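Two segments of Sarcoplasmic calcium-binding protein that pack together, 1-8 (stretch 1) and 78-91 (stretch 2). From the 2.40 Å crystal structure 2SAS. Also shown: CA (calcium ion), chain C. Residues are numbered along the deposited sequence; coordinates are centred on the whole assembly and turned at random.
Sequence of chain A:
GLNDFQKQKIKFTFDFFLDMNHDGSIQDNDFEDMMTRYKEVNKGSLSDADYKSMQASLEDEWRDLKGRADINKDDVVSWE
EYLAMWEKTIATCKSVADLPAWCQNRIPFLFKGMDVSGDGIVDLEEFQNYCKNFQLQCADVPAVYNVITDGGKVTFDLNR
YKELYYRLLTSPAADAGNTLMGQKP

Stretch 1 (1-8) GLNDFQKQ
Stretch 2, residues 78-91: SWEEYLAMWEKTIA

Segments far apart in sequence can pack with an apolar side chain laid across a helix, without a hydrogen bond between them. The contact between residues 1-8 and 78-91 of this sarcoplasmic calcium-binding protein illustrates the principle. The first stretch begins extended, with Leu 2 at phi/psi -115/151° and Asn 3 at -85/-180°, then turns into a helix from Asp 4 onward that continues beyond Gln 8. The second is helical from Trp 79. The N-to-C directions of the two helices differ by 122°, and their axes approach no closer than 11.7 Å, so it is largely the extended N-terminal residues and the first helical turn that bridge the gap. The register is set by Leu 2 CA to Glu 87 CA at 6.5 Å and Lys 7 CA to Leu 83 CA at 7.7 Å; as stretch 1 advances, its partners move back along stretch 2.

Apolar packing dominates the 360 Å² buried in total. Leu 2, whose CA-to-CB bond points toward the helix, contributes the largest share. Its chi1 of -113° lies between wells and its chi2 is p (43°). Leu 2 CD2 lies 3.6 Å from Glu 87 CG and 4.0 Å from Leu 83 CD2; both methyls reach Ile 90 CD1, Leu 2 CD1 at 3.7 Å and Leu 2 CD2 at 4.1 Å. Residues 83, 87 and 90 recur at the spacing of helical turns and so present a continuous strip. Ile 90 points toward stretch 1 in an m, t conformation; Leu 83 leaves its backbone sideways, but with chi1 -140° and chi2 t its end comes nearer.

Two long polar side chains extend this surface through carbon atoms, Glu 87 through the CG already described and Lys 7 through its own CG. Lys 7 projects sideways. Its chi1 is m, which sets Lys 7 CG 3.8 Å from Leu 83 CD2; chi2, 146°, lies between wells and directs the chain beyond. Two further contacts are close approaches of an oxygen to carbon. Glu 87, with chi1 m and chi2 at -136°, brings its carboxylate close to the chain terminus, where Gly 1 CA is 3.8 Å from Glu 87 OE1. At the other end of the contact, Trp 79 (chi1 t, chi2 -126°) reaches in with its indole, and Lys 7 O meets the ring at its edge, near the ring plane, 3.8 Å from Trp 79 CH2.

No hydrogen bond crosses between the stretches; the polar order is local. Asn 3, chi1 p, caps the first helix, its OD1 accepting from Gln 6 N at 2.9 Å, and Lys 7 N donates to Asn 3 O at 3.1 Å. Ser 78, also p, caps the second through a weak bond from Glu 81 N to Ser 78 OG of 3.5 Å. Glu 81 returns the interaction, its OE1 accepting from Ser 78 N at 3.0 Å, and the same OE1 binds the calcium ion CA at 2.3 Å. Backbone bonds such as Glu 87 N to Leu 83 O, 2.8 Å, keep the receiving strip regular.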

# COMPACT_ATOMS: atom_id res chain seq x y z
N GLY A 1 9.33 -23.76 -1.85
CA GLY A 1 8.29 -22.77 -2.19
C GLY A 1 8.89 -21.37 -2.12
O GLY A 1 10.11 -21.12 -2.25
N LEU A 2 8.03 -20.42 -1.88
CA LEU A 2 8.55 -19.02 -1.74
C LEU A 2 8.23 -18.74 -0.29
O LEU A 2 7.27 -19.39 0.17
CB LEU A 2 7.87 -18.26 -2.85
CG LEU A 2 8.60 -17.68 -4.03
CD1 LEU A 2 9.65 -18.51 -4.68
CD2 LEU A 2 7.50 -17.37 -5.06
N ASN A 3 8.94 -17.93 0.46
CA ASN A 3 8.48 -17.71 1.88
C ASN A 3 7.43 -16.61 1.80
O ASN A 3 7.16 -16.06 0.69
CB ASN A 3 9.69 -17.48 2.74
CG ASN A 3 10.56 -16.28 2.36
OD1 ASN A 3 10.11 -15.40 1.65
ND2 ASN A 3 11.79 -16.22 2.84
N ASP A 4 6.89 -16.25 2.94
CA ASP A 4 5.86 -15.27 3.13
C ASP A 4 6.29 -13.92 2.48
O ASP A 4 5.56 -13.44 1.62
CB ASP A 4 5.44 -15.10 4.58
CG ASP A 4 4.60 -16.23 5.14
OD1 ASP A 4 4.21 -17.12 4.40
OD2 ASP A 4 4.35 -16.29 6.37
N PHE A 5 7.42 -13.45 2.92
CA PHE A 5 8.08 -12.24 2.50
C PHE A 5 8.16 -12.15 0.98
O PHE A 5 7.79 -11.12 0.40
CB PHE A 5 9.48 -12.06 3.12
CG PHE A 5 10.12 -10.77 2.73
CD1 PHE A 5 9.51 -9.56 3.05
CD2 PHE A 5 11.33 -10.79 2.01
CE1 PHE A 5 10.12 -8.34 2.63
CE2 PHE A 5 11.94 -9.61 1.65
CZ PHE A 5 11.37 -8.39 1.98
N GLN A 6 8.66 -13.25 0.39
CA GLN A 6 8.77 -13.29 -1.06
C GLN A 6 7.41 -13.08 -1.73
O GLN A 6 7.28 -12.34 -2.70
CB GLN A 6 9.39 -14.62 -1.56
CG GLN A 6 10.88 -14.66 -1.24
CD GLN A 6 11.51 -15.92 -1.78
OE1 GLN A 6 12.41 -15.87 -2.61
NE2 GLN A 6 11.03 -17.04 -1.19
N LYS A 7 6.41 -13.78 -1.22
CA LYS A 7 5.05 -13.76 -1.73
C LYS A 7 4.38 -12.42 -1.56
O LYS A 7 3.51 -12.07 -2.39
CB LYS A 7 4.19 -14.90 -1.16
CG LYS A 7 4.54 -16.21 -1.87
CD LYS A 7 4.44 -17.42 -0.97
CE LYS A 7 3.11 -17.49 -0.26
NZ LYS A 7 3.18 -18.56 0.80
N GLN A 8 4.79 -11.73 -0.54
CA GLN A 8 4.29 -10.38 -0.20
C GLN A 8 4.70 -9.38 -1.30
O GLN A 8 3.86 -8.57 -1.76
CB GLN A 8 4.84 -9.97 1.13
CG GLN A 8 4.28 -8.81 1.89
CD GLN A 8 5.12 -8.48 3.13
OE1 GLN A 8 5.49 -9.32 3.95
NE2 GLN A 8 5.38 -7.17 3.19
N SER A 78 -3.98 -15.14 -13.79
CA SER A 78 -4.52 -14.86 -12.42
C SER A 78 -3.32 -14.74 -11.50
O SER A 78 -2.18 -15.00 -11.92
CB SER A 78 -5.42 -16.04 -12.02
OG SER A 78 -4.73 -17.23 -12.38
N TRP A 79 -3.60 -14.38 -10.28
CA TRP A 79 -2.63 -14.27 -9.19
C TRP A 79 -1.88 -15.60 -9.02
O TRP A 79 -0.65 -15.62 -8.99
CB TRP A 79 -3.32 -13.94 -7.87
CG TRP A 79 -2.42 -14.20 -6.69
CD1 TRP A 79 -2.71 -14.99 -5.62
CD2 TRP A 79 -1.11 -13.67 -6.47
NE1 TRP A 79 -1.67 -14.95 -4.72
CE2 TRP A 79 -0.68 -14.14 -5.22
CE3 TRP A 79 -0.31 -12.77 -7.18
CZ2 TRP A 79 0.53 -13.78 -4.63
CZ3 TRP A 79 0.92 -12.41 -6.61
CH2 TRP A 79 1.33 -12.91 -5.38
N GLU A 80 -2.66 -16.66 -8.88
CA GLU A 80 -2.13 -18.03 -8.78
C GLU A 80 -1.23 -18.37 -9.95
O GLU A 80 -0.10 -18.90 -9.73
CB GLU A 80 -3.26 -19.08 -8.71
CG GLU A 80 -4.32 -18.74 -7.63
CD GLU A 80 -5.32 -17.69 -8.08
OE1 GLU A 80 -5.52 -17.45 -9.26
OE2 GLU A 80 -5.91 -17.10 -7.16
N GLU A 81 -1.59 -18.10 -11.19
CA GLU A 81 -0.67 -18.41 -12.30
C GLU A 81 0.56 -17.50 -12.26
O GLU A 81 1.68 -17.96 -12.57
CB GLU A 81 -1.26 -18.38 -13.68
CG GLU A 81 -2.71 -18.94 -13.74
CD GLU A 81 -3.36 -18.72 -15.07
OE1 GLU A 81 -3.96 -17.70 -15.36
OE2 GLU A 81 -3.15 -19.67 -15.83
N TYR A 82 0.37 -16.26 -11.86
CA TYR A 82 1.45 -15.28 -11.72
C TYR A 82 2.38 -15.74 -10.58
O TYR A 82 3.63 -15.56 -10.71
CB TYR A 82 0.92 -13.85 -11.51
CG TYR A 82 1.92 -12.73 -11.45
CD1 TYR A 82 2.55 -12.18 -12.59
CD2 TYR A 82 2.34 -12.24 -10.22
CE1 TYR A 82 3.53 -11.17 -12.48
CE2 TYR A 82 3.25 -11.23 -10.09
CZ TYR A 82 3.86 -10.68 -11.23
OH TYR A 82 4.79 -9.65 -11.06
N LEU A 83 1.80 -16.31 -9.53
CA LEU A 83 2.65 -16.81 -8.38
C LEU A 83 3.50 -17.95 -8.93
O LEU A 83 4.74 -17.97 -8.87
CB LEU A 83 1.73 -17.18 -7.25
CG LEU A 83 2.07 -16.86 -5.82
CD1 LEU A 83 1.30 -17.78 -4.86
CD2 LEU A 83 3.56 -16.98 -5.49
N ALA A 84 2.82 -18.92 -9.53
CA ALA A 84 3.43 -20.09 -10.19
C ALA A 84 4.55 -19.69 -11.09
O ALA A 84 5.61 -20.33 -11.05
CB ALA A 84 2.37 -20.86 -10.98
N MET A 85 4.38 -18.68 -11.93
CA MET A 85 5.42 -18.19 -12.84
C MET A 85 6.64 -17.75 -12.01
O MET A 85 7.79 -18.10 -12.32
CB MET A 85 4.97 -17.04 -13.72
CG MET A 85 6.13 -16.45 -14.49
SD MET A 85 5.44 -15.21 -15.67
CE MET A 85 4.83 -14.06 -14.43
N TRP A 86 6.39 -17.04 -10.95
CA TRP A 86 7.51 -16.57 -10.09
C TRP A 86 8.21 -17.67 -9.34
O TRP A 86 9.47 -17.63 -9.24
CB TRP A 86 7.04 -15.39 -9.24
CG TRP A 86 7.24 -14.18 -10.10
CD1 TRP A 86 6.29 -13.40 -10.65
CD2 TRP A 86 8.50 -13.65 -10.52
NE1 TRP A 86 6.86 -12.40 -11.37
CE2 TRP A 86 8.20 -12.52 -11.35
CE3 TRP A 86 9.84 -14.01 -10.33
CZ2 TRP A 86 9.19 -11.74 -11.93
CZ3 TRP A 86 10.82 -13.24 -10.94
CH2 TRP A 86 10.51 -12.12 -11.71
N GLU A 87 7.46 -18.64 -8.86
CA GLU A 87 8.08 -19.79 -8.16
C GLU A 87 9.01 -20.53 -9.08
O GLU A 87 10.08 -20.98 -8.64
CB GLU A 87 7.11 -20.78 -7.55
CG GLU A 87 6.03 -20.27 -6.60
CD GLU A 87 5.94 -21.19 -5.39
OE1 GLU A 87 6.46 -22.30 -5.53
OE2 GLU A 87 5.39 -20.72 -4.37
N LYS A 88 8.62 -20.60 -10.33
CA LYS A 88 9.46 -21.29 -11.38
C LYS A 88 10.72 -20.49 -11.58
O LYS A 88 11.81 -21.01 -11.35
CB LYS A 88 8.61 -21.57 -12.57
CG LYS A 88 9.06 -21.90 -13.94
CD LYS A 88 8.16 -21.34 -15.05
CE LYS A 88 8.03 -19.86 -15.23
NZ LYS A 88 9.04 -19.22 -16.15
N THR A 89 10.73 -19.21 -11.94
CA THR A 89 11.96 -18.45 -12.13
C THR A 89 12.81 -18.20 -10.90
O THR A 89 14.03 -18.05 -11.04
CB THR A 89 11.65 -17.06 -12.83
OG1 THR A 89 10.77 -16.44 -11.88
CG2 THR A 89 10.98 -17.22 -14.17
N ILE A 90 12.21 -18.09 -9.72
CA ILE A 90 13.10 -17.83 -8.54
C ILE A 90 13.92 -19.10 -8.38
O ILE A 90 15.13 -19.12 -8.12
CB ILE A 90 12.27 -17.43 -7.27
CG1 ILE A 90 11.82 -15.96 -7.37
CG2 ILE A 90 13.08 -17.65 -5.97
CD1 ILE A 90 10.96 -15.42 -6.19
N ALA A 91 13.22 -20.21 -8.60
CA ALA A 91 13.85 -21.54 -8.45
C ALA A 91 15.19 -21.62 -9.16
O ALA A 91 16.08 -22.31 -8.63
CB ALA A 91 12.85 -22.60 -8.88
CA CA C . -5.37 -18.03 -17.18
O HOH W 1 -6.96 -17.94 -15.53